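Local coordinates for leucine rich repeat and phosphatase domain containing protein (Entamoeba histolytica, PDB 3EMU) that probably binds phosphate groups through a dual-specificity phosphatase-like domain and is classed as a phosphoric ester hydrolase, though its activity is uncertain, at residues S38-G43 against P102-A107; K78-S83 against V90-G95; F108-Q113 against K142-K147. All coordinates share one frame; numbering follows the deposited sequence. Where two conformers were deposited one is given.

The three contacts illustrate how a phosphatase fold builds outward from its sheet in layers. Contacts 1 and 2 rest on neighbouring parallel strands, with centres about 6 Å apart, and the strands are probably hydrogen-bonded through Val42 N to Ile93 O, 2.7 Å. Between strand 89-94 of contact 2 and helix 100-112 runs the loop that holds the sulfate; that same helix then supplies one side of contact 1 and, farther along, one side of contact 3. Contact 3 is more peripheral, its centre about 14 Å from that of contact 1 and about 16 Å from that of contact 2. Contacts 2 and 3 nevertheless meet, Ile80 CG2 lying 3.4 Å from Phe108 CE1.

Contact 1: S38-G43 against P102-A107; sequences SILLVG and PAIVIA
Ile104, reaching out from helix 100-112, meets Val42 and Leu40, two alternate residues of strand 36-42 whose side chains point to the same side of the sheet. The closer half of the contact is at Val42. Here CG1 of Ile104 comes within 3.9 Å of Val42 CG1, and Val42 CG2 is hardly farther off, so one methylene sits against both branches of the valine as the two side chains slide past each other in opposite directions. With chi1 at -71°, Ile104 holds CG1 beside its own backbone N and leaves CG2 for Leu40. That second touch is looser: Leu40 CD2 approaches Ile104 CG2 at 4.1 Å, the side chains crossing at about a right angle. Leu40 also packs on Leu57, Ala76 and Phe79. The three touching side chains are buried, whereas Gly43, following Val42, is exposed and has a backbone phi of 120° that suits glycine. Val42 itself is backed by Ile92 and Ile61, and Ile104 also leans on Leu59. Every touching atom is a saturated carbon, which implies that dispersion and the exclusion of water join helix to sheet here, with shape rather than directional bonding setting the fit.

Contact 2: K78-S83 against V90-G95; sequences KFIIRS and VLIISG. With SO4 (sulfate ion), chain B.
A chi1 of 58° at Val90 places CG1 between the backbone N and the carbonyl carbon and turns CG2 opposite that N, dividing the two methyls between Ile80 and Phe79 of helix 68-85. Phe79, whose CG is trans to its own N (chi1 179°), brings ring atom CE2 obliquely to 3.8 Å from Val90 CG2. Val90 CG1 meets Ile80 CG2 at 4.2 Å. Ile80 continues up the strand, its CD1 lying 3.9 Å from Ile92 CD1. Nearer the turn, Ser83 OG lies 3.6 Å from Val90 CB but is satisfied by a hydrogen bond with Glu88 O. At the strand's far end Ser94 OG donates to sulfate O1 at 2.6 Å, and Gly95 N lies 2.9 Å from sulfate O4. Thr96, Val98, Asn99 and Lys100 also bind this ion, probably from the crystallisation liquor, in a site consistent with a phosphate pocket. Ser94 and Lys100 stand where the CX5R motif usually has its cysteine and arginine. Helix 78-83 runs nearly antiparallel to strand 90-94, at 153° and 9.3 Å between axes; strands 17-21 and 36-42 flank the latter through Ile17 and Ser38, while Phe108 and Val105 of helix 100-112 cover Ile80 and Ile92.

Contact 3: F108-Q113 against K142-K147; sequences FLMYYQ and KLFEKK
Phe144 and Glu145 of helix 135-151 receive Met110 from helix 100-112, and the aromatic and the acidic residue do so in quite different ways. Just ahead of them, Lys142, whose CB bond points away from helix 108-112, packs on Phe117. Phe144 then points into the interface, its CG trans to the backbone N at a chi1 of -179°, which sends the ring across toward the neighbouring helix. Met110 CE approaches the ring obliquely, 3.8 Å from Phe144 CD2, while Tyr111 CB comes more loosely to the ring edge, near its plane, at 4.4 Å from Phe144 CZ. The ring also rests on Ile73 of helix 68-85. At Glu145 the contact falls at the root of the side chain: Met110 CE is 3.6 Å from both Glu145 CA and CB. A bend at chi3 of Met110, 63°, curls its terminal methyl into this place, and the Met110 and Glu145 side chains cross at about a right angle. Beyond CB the glutamate extends, and OE2 accepts a hydrogen bond from Phe117 N at the start of helix 117-127, a setting that would probably favour its ionised form. Farther on, Lys146 NZ forms a salt bridge with Glu149. The axes of 108-112 and 142-147 are 10.8 Å apart and cross at -15°, nearly parallel. Such helices, with 117-127 beside them, make up part of the helical layer on one face of the sheet in the alpha/beta fold of the dual-specificity phosphatases.

Contact 1: S38-G43 against P102-A107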
ATOM      1  N   SER A  38      -0.756  -5.211  11.951  1.00 65.02           N
ATOM      2  CA  SER A  38      -1.604  -5.537  10.820  1.00 64.51           C
ATOM      3  C   SER A  38      -0.759  -5.750   9.601  1.00 63.18           C
ATOM      4  O   SER A  38       0.235  -5.059   9.400  1.00 61.86           O
ATOM      5  CB  SER A  38      -2.578  -4.397  10.481  1.00 64.64           C
ATOM      6  OG  SER A  38      -3.649  -4.358  11.371  1.00 67.67           O
ATOM      7  N   ILE A  39      -1.227  -6.660   8.759  1.00 62.85           N
ATOM      8  CA  ILE A  39      -0.580  -6.923   7.511  1.00 62.76           C
ATOM      9  C   ILE A  39      -1.603  -6.972   6.392  1.00 61.37           C
ATOM     10  O   ILE A  39      -2.610  -7.662   6.475  1.00 60.09           O
ATOM     11  CB  ILE A  39       0.320  -8.208   7.589  1.00 64.46           C
ATOM     12  CG1 ILE A  39       1.317  -8.012   8.745  1.00 65.42           C
ATOM     13  CG2 ILE A  39       1.074  -8.452   6.255  1.00 61.68           C
ATOM     14  CD1 ILE A  39       2.526  -8.936   8.685  1.00 72.65           C
ATOM     15  N   LEU A  40      -1.319  -6.200   5.346  1.00 60.49           N
ATOM     16  CA  LEU A  40      -2.172  -6.154   4.173  1.00 59.43           C
ATOM     17  C   LEU A  40      -1.432  -6.872   3.063  1.00 59.11           C
ATOM     18  O   LEU A  40      -0.398  -6.423   2.588  1.00 58.73           O
ATOM     19  CB  LEU A  40      -2.474  -4.696   3.771  1.00 59.02           C
ATOM     20  CG  LEU A  40      -3.481  -4.457   2.651  1.00 59.53           C
ATOM     21  CD1 LEU A  40      -4.756  -5.237   2.942  1.00 56.63           C
ATOM     22  CD2 LEU A  40      -3.776  -2.957   2.530  1.00 61.63           C
ATOM     23  N   LEU A  41      -1.984  -7.992   2.660  1.00 60.23           N
ATOM     24  CA  LEU A  41      -1.386  -8.817   1.642  1.00 62.09           C
ATOM     25  C   LEU A  41      -2.013  -8.467   0.334  1.00 61.87           C
ATOM     26  O   LEU A  41      -3.194  -8.683   0.147  1.00 61.53           O
ATOM     27  CB  LEU A  41      -1.624 -10.305   1.938  1.00 61.80           C
ATOM     28  CG  LEU A  41      -1.110 -10.790   3.316  1.00 64.32           C
ATOM     29  CD1 LEU A  41      -1.533 -12.243   3.620  1.00 67.02           C
ATOM     30  CD2 LEU A  41       0.394 -10.714   3.378  1.00 63.42           C
ATOM     31  N   VAL A  42      -1.205  -7.961  -0.594  1.00 62.78           N
ATOM     32  CA  VAL A  42      -1.745  -7.569  -1.879  1.00 63.14           C
ATOM     33  C   VAL A  42      -1.422  -8.613  -2.938  1.00 65.13           C
ATOM     34  O   VAL A  42      -0.341  -8.612  -3.512  1.00 64.82           O
ATOM     35  CB  VAL A  42      -1.210  -6.181  -2.324  1.00 62.35           C
ATOM     36  CG1 VAL A  42      -1.964  -5.710  -3.578  1.00 59.76           C
ATOM     37  CG2 VAL A  42      -1.269  -5.174  -1.162  1.00 59.26           C
ATOM     38  N   GLY A  43      -2.375  -9.490  -3.221  1.00 68.06           N
ATOM     39  CA  GLY A  43      -2.156 -10.517  -4.231  1.00 71.43           C
ATOM     40  C   GLY A  43      -2.281 -11.934  -3.717  1.00 74.43           C
ATOM     41  O   GLY A  43      -3.201 -12.680  -4.170  1.00 78.39           O
ATOM     42  N   PRO A 102       3.072  -1.092  -3.773  1.00 57.12           N
ATOM     43  CA  PRO A 102       3.212   0.369  -3.914  1.00 57.22           C
ATOM     44  C   PRO A 102       1.974   1.059  -4.533  1.00 57.40           C
ATOM     45  O   PRO A 102       1.660   2.181  -4.125  1.00 56.89           O
ATOM     46  CB  PRO A 102       4.439   0.527  -4.818  1.00 56.87           C
ATOM     47  CG  PRO A 102       5.255  -0.790  -4.574  1.00 57.20           C
ATOM     48  CD  PRO A 102       4.203  -1.835  -4.369  1.00 57.62           C
ATOM     49  N   ALA A 103       1.303   0.399  -5.485  1.00 56.72           N
ATOM     50  CA  ALA A 103       0.071   0.916  -6.078  1.00 57.93           C
ATOM     51  C   ALA A 103      -1.002   1.160  -4.994  1.00 58.02           C
ATOM     52  O   ALA A 103      -1.646   2.215  -4.985  1.00 59.05           O
ATOM     53  CB  ALA A 103      -0.462  -0.010  -7.177  1.00 55.89           C
ATOM     54  N   ILE A 104      -1.168   0.206  -4.077  1.00 57.30           N
ATOM     55  CA  ILE A 104      -2.084   0.375  -2.958  1.00 56.52           C
ATOM     56  C   ILE A 104      -1.703   1.556  -2.069  1.00 57.09           C
ATOM     57  O   ILE A 104      -2.586   2.298  -1.610  1.00 56.82           O
ATOM     58  CB  ILE A 104      -2.240  -0.942  -2.099  1.00 56.46           C
ATOM     59  CG1 ILE A 104      -3.020  -1.995  -2.861  1.00 56.25           C
ATOM     60  CG2 ILE A 104      -2.952  -0.692  -0.732  1.00 53.99           C
ATOM     61  CD1 ILE A 104      -4.447  -1.584  -3.204  1.00 57.87           C
ATOM     62  N   VAL A 105      -0.412   1.693  -1.767  1.00 56.69           N
ATOM     63  CA  VAL A 105       0.057   2.780  -0.913  1.00 56.51           C
ATOM     64  C   VAL A 105      -0.213   4.146  -1.575  1.00 56.83           C
ATOM     65  O   VAL A 105      -0.602   5.115  -0.909  1.00 56.29           O
ATOM     66  CB  VAL A 105       1.568   2.609  -0.501  1.00 56.62           C
ATOM     67  CG1 VAL A 105       2.146   3.870   0.111  1.00 55.17           C
ATOM     68  CG2 VAL A 105       1.748   1.425   0.500  1.00 57.23           C
ATOM     69  N   ILE A 106      -0.008   4.210  -2.887  1.00 56.82           N
ATOM     70  CA  ILE A 106      -0.361   5.376  -3.640  1.00 56.63           C
ATOM     71  C   ILE A 106      -1.881   5.737  -3.522  1.00 57.72           C
ATOM     72  O   ILE A 106      -2.189   6.880  -3.207  1.00 57.33           O
ATOM     73  CB  ILE A 106       0.078   5.261  -5.092  1.00 56.17           C
ATOM     74  CG1 ILE A 106       1.621   5.263  -5.168  1.00 55.25           C
ATOM     75  CG2 ILE A 106      -0.535   6.415  -5.937  1.00 54.07           C
ATOM     76  CD1 ILE A 106       2.199   5.028  -6.581  1.00 50.97           C
ATOM     77  N   ALA A 107      -2.783   4.783  -3.805  1.00 56.77           N
ATOM     78  CA  ALA A 107      -4.212   4.984  -3.653  1.00 56.77           C
ATOM     79  C   ALA A 107      -4.548   5.557  -2.265  1.00 57.71           C
ATOM     80  O   ALA A 107      -5.321   6.543  -2.133  1.00 57.91           O
ATOM     81  CB  ALA A 107      -4.956   3.695  -3.890  1.00 55.70           C
TER

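Contact 2: K78-S83 against V90-G95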
ATOM      1  N   LYS A  78      -9.772   1.235   4.376  1.00 59.41           N
ATOM      2  CA  LYS A  78     -10.449   0.946   5.621  1.00 61.87           C
ATOM      3  C   LYS A  78      -9.576   0.189   6.641  1.00 62.55           C
ATOM      4  O   LYS A  78      -9.471   0.586   7.838  1.00 63.59           O
ATOM      5  CB  LYS A  78     -11.720   0.143   5.307  1.00 61.92           C
ATOM      6  CG  LYS A  78     -12.571   0.000   6.548  1.00 67.54           C
ATOM      7  CD  LYS A  78     -13.515  -1.197   6.500  1.00 74.57           C
ATOM      8  CE  LYS A  78     -14.557  -1.108   7.659  1.00 80.91           C
ATOM      9  NZ  LYS A  78     -15.546  -2.276   7.601  1.00 83.60           N
ATOM     10  N   PHE A  79      -8.955  -0.905   6.170  1.00 61.64           N
ATOM     11  CA  PHE A  79      -8.071  -1.736   7.000  1.00 60.38           C
ATOM     12  C   PHE A  79      -6.922  -0.867   7.405  1.00 59.35           C
ATOM     13  O   PHE A  79      -6.542  -0.819   8.569  1.00 58.55           O
ATOM     14  CB  PHE A  79      -7.621  -2.944   6.144  1.00 62.21           C
ATOM     15  CG  PHE A  79      -6.683  -3.917   6.839  1.00 64.29           C
ATOM     16  CD1 PHE A  79      -7.185  -4.920   7.695  1.00 64.47           C
ATOM     17  CD2 PHE A  79      -5.312  -3.887   6.569  1.00 63.56           C
ATOM     18  CE1 PHE A  79      -6.320  -5.857   8.300  1.00 65.14           C
ATOM     19  CE2 PHE A  79      -4.443  -4.825   7.160  1.00 63.40           C
ATOM     20  CZ  PHE A  79      -4.948  -5.803   8.034  1.00 63.89           C
ATOM     21  N   ILE A  80      -6.410  -0.063   6.472  1.00 59.27           N
ATOM     22  CA  ILE A  80      -5.319   0.857   6.856  1.00 58.85           C
ATOM     23  C   ILE A  80      -5.730   1.902   7.915  1.00 59.92           C
ATOM     24  O   ILE A  80      -5.014   2.167   8.875  1.00 59.07           O
ATOM     25  CB  ILE A  80      -4.727   1.561   5.628  1.00 58.83           C
ATOM     26  CG1 ILE A  80      -4.074   0.524   4.698  1.00 58.84           C
ATOM     27  CG2 ILE A  80      -3.714   2.627   6.035  1.00 56.50           C
ATOM     28  CD1 ILE A  80      -3.590   1.081   3.371  1.00 56.74           C
ATOM     29  N   ILE A  81      -6.881   2.530   7.731  1.00 61.66           N
ATOM     30  CA  ILE A  81      -7.266   3.572   8.683  1.00 62.28           C
ATOM     31  C   ILE A  81      -7.607   2.927  10.026  1.00 62.98           C
ATOM     32  O   ILE A  81      -7.284   3.476  11.069  1.00 62.88           O
ATOM     33  CB  ILE A  81      -8.400   4.518   8.115  1.00 62.15           C
ATOM     34  CG1 ILE A  81      -7.747   5.536   7.211  1.00 62.10           C
ATOM     35  CG2 ILE A  81      -9.069   5.287   9.248  1.00 60.83           C
ATOM     36  CD1 ILE A  81      -8.634   6.129   6.222  1.00 63.41           C
ATOM     37  N   ARG A  82      -8.221   1.744  10.011  1.00 64.56           N
ATOM     38  CA  ARG A  82      -8.405   0.981  11.258  0.50 66.07           C
ATOM     39  C   ARG A  82      -7.119   0.833  12.058  1.00 66.93           C
ATOM     40  O   ARG A  82      -7.142   0.764  13.281  1.00 68.09           O
ATOM     41  CB  ARG A  82      -8.972  -0.416  10.993  0.50 66.57           C
ATOM     42  CG  ARG A  82      -9.083  -1.285  12.243  0.50 67.33           C
ATOM     43  CD  ARG A  82      -9.740  -2.632  11.941  0.50 71.76           C
ATOM     44  NE  ARG A  82      -8.809  -3.752  11.760  0.50 74.46           N
ATOM     45  CZ  ARG A  82      -9.113  -4.870  11.089  0.50 76.46           C
ATOM     46  NH1 ARG A  82     -10.298  -5.016  10.519  0.50 76.74           N
ATOM     47  NH2 ARG A  82      -8.233  -5.851  10.975  0.50 78.46           N
ATOM     48  N   SER A  83      -5.972   0.796  11.382  1.00 67.45           N
ATOM     49  CA  SER A  83      -4.725   0.557  12.088  1.00 67.84           C
ATOM     50  C   SER A  83      -4.151   1.874  12.605  1.00 68.40           C
ATOM     51  O   SER A  83      -3.535   1.928  13.679  1.00 67.41           O
ATOM     52  CB  SER A  83      -3.715  -0.234  11.187  1.00 67.52           C
ATOM     53  OG  SER A  83      -2.388  -0.253  11.710  1.00 66.43           O
ATOM     54  N   VAL A  90       0.756  -0.721  10.174  1.00 64.62           N
ATOM     55  CA  VAL A  90       0.275  -1.699   9.175  1.00 63.08           C
ATOM     56  C   VAL A  90       1.390  -1.884   8.133  1.00 61.75           C
ATOM     57  O   VAL A  90       2.004  -0.900   7.649  1.00 61.13           O
ATOM     58  CB  VAL A  90      -1.058  -1.271   8.522  1.00 62.18           C
ATOM     59  CG1 VAL A  90      -0.908   0.102   7.856  1.00 62.24           C
ATOM     60  CG2 VAL A  90      -1.563  -2.314   7.535  1.00 61.45           C
ATOM     61  N   LEU A  91       1.642  -3.144   7.788  1.00 60.93           N
ATOM     62  CA  LEU A  91       2.670  -3.471   6.796  1.00 58.83           C
ATOM     63  C   LEU A  91       2.003  -3.923   5.527  1.00 58.14           C
ATOM     64  O   LEU A  91       1.193  -4.852   5.546  1.00 57.58           O
ATOM     65  CB  LEU A  91       3.601  -4.567   7.322  1.00 59.65           C
ATOM     66  CG  LEU A  91       4.631  -5.147   6.323  1.00 57.34           C
ATOM     67  CD1 LEU A  91       5.573  -4.058   5.754  1.00 51.46           C
ATOM     68  CD2 LEU A  91       5.400  -6.231   7.056  1.00 58.05           C
ATOM     69  N   ILE A  92       2.328  -3.268   4.410  1.00 57.74           N
ATOM     70  CA  ILE A  92       1.614  -3.569   3.162  1.00 58.32           C
ATOM     71  C   ILE A  92       2.575  -4.286   2.207  1.00 58.08           C
ATOM     72  O   ILE A  92       3.642  -3.772   1.911  1.00 57.68           O
ATOM     73  CB  ILE A  92       0.996  -2.289   2.519  1.00 58.58           C
ATOM     74  CG1 ILE A  92       0.028  -1.629   3.534  1.00 61.17           C
ATOM     75  CG2 ILE A  92       0.279  -2.610   1.179  1.00 55.24           C
ATOM     76  CD1 ILE A  92       0.072  -0.111   3.541  1.00 61.62           C
ATOM     77  N   ILE A  93       2.218  -5.492   1.767  1.00 58.58           N
ATOM     78  CA  ILE A  93       3.201  -6.305   1.039  1.00 59.56           C
ATOM     79  C   ILE A  93       2.615  -6.959  -0.205  1.00 59.18           C
ATOM     80  O   ILE A  93       1.417  -7.276  -0.254  1.00 59.62           O
ATOM     81  CB  ILE A  93       3.876  -7.386   1.937  1.00 60.04           C
ATOM     82  CG1 ILE A  93       2.890  -8.490   2.275  1.00 62.48           C
ATOM     83  CG2 ILE A  93       4.452  -6.828   3.187  1.00 58.85           C
ATOM     84  CD1 ILE A  93       3.574  -9.742   2.936  1.00 64.40           C
ATOM     85  N   SER A  94       3.445  -7.059  -1.239  1.00 58.61           N
ATOM     86  CA  SER A  94       3.158  -7.922  -2.398  1.00 58.76           C
ATOM     87  C   SER A  94       4.370  -8.877  -2.553  1.00 59.63           C
ATOM     88  O   SER A  94       5.353  -8.723  -1.821  1.00 59.54           O
ATOM     89  CB  SER A  94       2.901  -7.095  -3.671  1.00 57.17           C
ATOM     90  OG  SER A  94       3.945  -6.180  -3.861  1.00 54.59           O
ATOM     91  N   GLY A  95       4.291  -9.859  -3.464  1.00 60.20           N
ATOM     92  CA  GLY A  95       5.355 -10.885  -3.634  1.00 60.18           C
ATOM     93  C   GLY A  95       6.761 -10.300  -3.752  1.00 60.46           C
ATOM     94  O   GLY A  95       7.641 -10.593  -2.922  1.00 60.02           O
TER
HETATM   95  S   SO4 B   1       4.612  -7.552  -7.001  1.00 64.06           S
HETATM   96  O1  SO4 B   1       5.052  -6.404  -6.187  1.00 66.42           O
HETATM   97  O2  SO4 B   1       3.312  -7.406  -7.597  1.00 63.05           O
HETATM   98  O3  SO4 B   1       5.569  -7.629  -8.090  1.00 68.21           O
HETATM   99  O4  SO4 B   1       4.550  -8.735  -6.176  1.00 68.11           O

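Contact 3: F108-Q113 against K142-K147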
ATOM      1  N   PHE A 108      -3.959   4.949  -1.228  1.00 57.67           N
ATOM      2  CA  PHE A 108      -4.148   5.413   0.120  1.00 57.23           C
ATOM      3  C   PHE A 108      -3.776   6.892   0.354  1.00 58.37           C
ATOM      4  O   PHE A 108      -4.539   7.637   0.973  1.00 59.72           O
ATOM      5  CB  PHE A 108      -3.413   4.534   1.127  1.00 57.05           C
ATOM      6  CG  PHE A 108      -3.474   5.077   2.519  1.00 57.38           C
ATOM      7  CD1 PHE A 108      -4.677   4.982   3.277  1.00 56.27           C
ATOM      8  CD2 PHE A 108      -2.380   5.743   3.071  1.00 53.83           C
ATOM      9  CE1 PHE A 108      -4.782   5.530   4.556  1.00 50.85           C
ATOM     10  CE2 PHE A 108      -2.477   6.289   4.350  1.00 53.50           C
ATOM     11  CZ  PHE A 108      -3.688   6.187   5.090  1.00 52.46           C
ATOM     12  N   LEU A 109      -2.594   7.309  -0.084  1.00 58.77           N
ATOM     13  CA  LEU A 109      -2.139   8.684   0.099  1.00 58.92           C
ATOM     14  C   LEU A 109      -2.921   9.676  -0.783  1.00 59.09           C
ATOM     15  O   LEU A 109      -3.127  10.825  -0.383  1.00 59.52           O
ATOM     16  CB  LEU A 109      -0.671   8.789  -0.267  1.00 58.90           C
ATOM     17  CG  LEU A 109       0.407   8.031   0.529  1.00 58.80           C
ATOM     18  CD1 LEU A 109       1.769   8.204  -0.210  1.00 56.20           C
ATOM     19  CD2 LEU A 109       0.529   8.517   1.968  1.00 54.71           C
ATOM     20  N   MET A 110      -3.300   9.259  -1.991  1.00 57.78           N
ATOM     21  CA  MET A 110      -4.200  10.057  -2.782  1.00 57.88           C
ATOM     22  C   MET A 110      -5.383  10.505  -1.871  1.00 59.66           C
ATOM     23  O   MET A 110      -5.683  11.698  -1.764  1.00 60.00           O
ATOM     24  CB  MET A 110      -4.683   9.290  -4.032  1.00 57.05           C
ATOM     25  CG  MET A 110      -3.574   9.058  -5.134  1.00 51.94           C
ATOM     26  SD  MET A 110      -3.970   7.903  -6.428  1.00 44.43           S
ATOM     27  CE  MET A 110      -5.369   8.662  -7.247  1.00 53.40           C
ATOM     28  N   TYR A 111      -5.989   9.556  -1.157  1.00 59.72           N
ATOM     29  CA  TYR A 111      -7.182   9.799  -0.362  1.00 59.88           C
ATOM     30  C   TYR A 111      -6.839  10.538   0.934  1.00 60.65           C
ATOM     31  O   TYR A 111      -7.464  11.551   1.289  1.00 59.42           O
ATOM     32  CB  TYR A 111      -7.799   8.441  -0.022  1.00 59.81           C
ATOM     33  CG  TYR A 111      -9.005   8.460   0.873  1.00 59.78           C
ATOM     34  CD1 TYR A 111     -10.266   8.824   0.378  1.00 59.67           C
ATOM     35  CD2 TYR A 111      -8.903   8.100   2.216  1.00 61.25           C
ATOM     36  CE1 TYR A 111     -11.378   8.847   1.196  1.00 58.87           C
ATOM     37  CE2 TYR A 111     -10.032   8.110   3.073  1.00 60.32           C
ATOM     38  CZ  TYR A 111     -11.266   8.499   2.545  1.00 61.39           C
ATOM     39  OH  TYR A 111     -12.391   8.492   3.341  1.00 60.42           O
ATOM     40  N   TYR A 112      -5.825  10.017   1.630  1.00 60.18           N
ATOM     41  CA  TYR A 112      -5.481  10.443   2.966  1.00 60.59           C
ATOM     42  C   TYR A 112      -4.752  11.785   3.043  1.00 61.75           C
ATOM     43  O   TYR A 112      -4.748  12.427   4.103  1.00 62.20           O
ATOM     44  CB  TYR A 112      -4.580   9.404   3.592  1.00 60.89           C
ATOM     45  CG  TYR A 112      -4.458   9.478   5.080  1.00 61.79           C
ATOM     46  CD1 TYR A 112      -5.474   8.978   5.890  1.00 63.14           C
ATOM     47  CD2 TYR A 112      -3.309   9.987   5.683  1.00 62.69           C
ATOM     48  CE1 TYR A 112      -5.373   8.999   7.234  1.00 64.29           C
ATOM     49  CE2 TYR A 112      -3.194  10.030   7.056  1.00 65.60           C
ATOM     50  CZ  TYR A 112      -4.245   9.514   7.826  1.00 67.61           C
ATOM     51  OH  TYR A 112      -4.191   9.509   9.211  1.00 74.32           O
ATOM     52  N   GLN A 113      -4.114  12.208   1.960  1.00 61.32           N
ATOM     53  CA  GLN A 113      -3.389  13.464   1.993  1.00 62.33           C
ATOM     54  C   GLN A 113      -3.786  14.296   0.810  1.00 63.18           C
ATOM     55  O   GLN A 113      -3.091  15.217   0.489  1.00 64.00           O
ATOM     56  CB  GLN A 113      -1.874  13.209   1.968  1.00 62.44           C
ATOM     57  CG  GLN A 113      -1.432  12.447   3.182  1.00 60.78           C
ATOM     58  CD  GLN A 113       0.063  12.314   3.277  1.00 63.35           C
ATOM     59  OE1 GLN A 113       0.762  12.267   2.253  1.00 64.18           O
ATOM     60  NE2 GLN A 113       0.578  12.246   4.505  1.00 58.80           N
ATOM     61  N   LYS A 142      -5.461   5.951 -11.943  1.00 61.40           N
ATOM     62  CA  LYS A 142      -6.036   7.123 -12.577  1.00 62.36           C
ATOM     63  C   LYS A 142      -7.565   7.082 -12.542  1.00 61.85           C
ATOM     64  O   LYS A 142      -8.194   8.109 -12.461  1.00 61.57           O
ATOM     65  CB  LYS A 142      -5.489   7.300 -14.008  1.00 61.78           C
ATOM     66  CG  LYS A 142      -4.121   7.917 -13.980  1.00 62.72           C
ATOM     67  CD  LYS A 142      -3.462   7.896 -15.350  1.00 66.39           C
ATOM     68  CE  LYS A 142      -1.992   8.385 -15.277  1.00 65.39           C
ATOM     69  NZ  LYS A 142      -1.272   8.144 -16.583  1.00 67.46           N
ATOM     70  N   LEU A 143      -8.136   5.885 -12.630  1.00 62.11           N
ATOM     71  CA  LEU A 143      -9.563   5.709 -12.495  1.00 62.40           C
ATOM     72  C   LEU A 143      -9.989   6.087 -11.104  1.00 61.85           C
ATOM     73  O   LEU A 143     -11.009   6.725 -10.918  1.00 62.51           O
ATOM     74  CB  LEU A 143      -9.947   4.263 -12.704  1.00 62.70           C
ATOM     75  CG  LEU A 143     -10.983   4.001 -13.790  1.00 68.18           C
ATOM     76  CD1 LEU A 143     -10.232   3.906 -15.119  1.00 72.57           C
ATOM     77  CD2 LEU A 143     -11.743   2.690 -13.567  1.00 71.57           C
ATOM     78  N   PHE A 144      -9.211   5.673 -10.122  1.00 60.67           N
ATOM     79  CA  PHE A 144      -9.499   6.081  -8.764  1.00 60.42           C
ATOM     80  C   PHE A 144      -9.422   7.615  -8.591  1.00 60.85           C
ATOM     81  O   PHE A 144     -10.239   8.188  -7.889  1.00 60.49           O
ATOM     82  CB  PHE A 144      -8.544   5.382  -7.792  1.00 58.95           C
ATOM     83  CG  PHE A 144      -8.779   5.722  -6.336  1.00 55.84           C
ATOM     84  CD1 PHE A 144     -10.031   5.573  -5.763  1.00 53.55           C
ATOM     85  CD2 PHE A 144      -7.727   6.157  -5.541  1.00 53.39           C
ATOM     86  CE1 PHE A 144     -10.239   5.874  -4.410  1.00 53.16           C
ATOM     87  CE2 PHE A 144      -7.901   6.466  -4.185  1.00 53.48           C
ATOM     88  CZ  PHE A 144      -9.161   6.324  -3.612  1.00 53.26           C
ATOM     89  N   GLU A 145      -8.415   8.248  -9.196  1.00 61.41           N
ATOM     90  CA  GLU A 145      -8.243   9.690  -9.159  1.00 62.63           C
ATOM     91  C   GLU A 145      -9.580  10.367  -9.602  1.00 63.68           C
ATOM     92  O   GLU A 145     -10.122  11.214  -8.876  1.00 63.21           O
ATOM     93  CB  GLU A 145      -7.111  10.080 -10.099  1.00 62.30           C
ATOM     94  CG  GLU A 145      -6.678  11.547 -10.042  1.00 63.94           C
ATOM     95  CD  GLU A 145      -5.504  11.842 -10.968  1.00 63.94           C
ATOM     96  OE1 GLU A 145      -5.494  11.400 -12.145  1.00 67.56           O
ATOM     97  OE2 GLU A 145      -4.567  12.499 -10.518  1.00 65.01           O
ATOM     98  N   LYS A 146     -10.110   9.934 -10.750  1.00 63.62           N
ATOM     99  CA  LYS A 146     -11.360  10.462 -11.268  1.00 65.22           C
ATOM    100  C   LYS A 146     -12.516  10.226 -10.312  1.00 64.95           C
ATOM    101  O   LYS A 146     -13.367  11.107 -10.140  1.00 64.53           O
ATOM    102  CB  LYS A 146     -11.723   9.819 -12.584  1.00 65.62           C
ATOM    103  CG  LYS A 146     -11.128  10.457 -13.781  1.00 71.56           C
ATOM    104  CD  LYS A 146     -12.059  11.527 -14.340  1.00 79.31           C
ATOM    105  CE  LYS A 146     -11.224  12.601 -15.084  1.00 82.90           C
ATOM    106  NZ  LYS A 146     -11.935  13.910 -15.048  1.00 81.89           N
ATOM    107  N   LYS A 147     -12.571   9.028  -9.725  1.00 64.92           N
ATOM    108  CA  LYS A 147     -13.675   8.670  -8.808  1.00 64.15           C
ATOM    109  C   LYS A 147     -13.696   9.596  -7.598  1.00 64.22           C
ATOM    110  O   LYS A 147     -14.745  10.041  -7.156  1.00 63.50           O
ATOM    111  CB  LYS A 147     -13.583   7.219  -8.362  1.00 63.39           C
ATOM    112  CG  LYS A 147     -14.582   6.855  -7.268  1.00 62.01           C
ATOM    113  CD  LYS A 147     -15.924   6.590  -7.936  1.00 60.67           C
ATOM    114  CE  LYS A 147     -17.053   6.294  -6.943  1.00 64.47           C
ATOM    115  NZ  LYS A 147     -18.348   5.962  -7.714  1.00 67.09           N
TER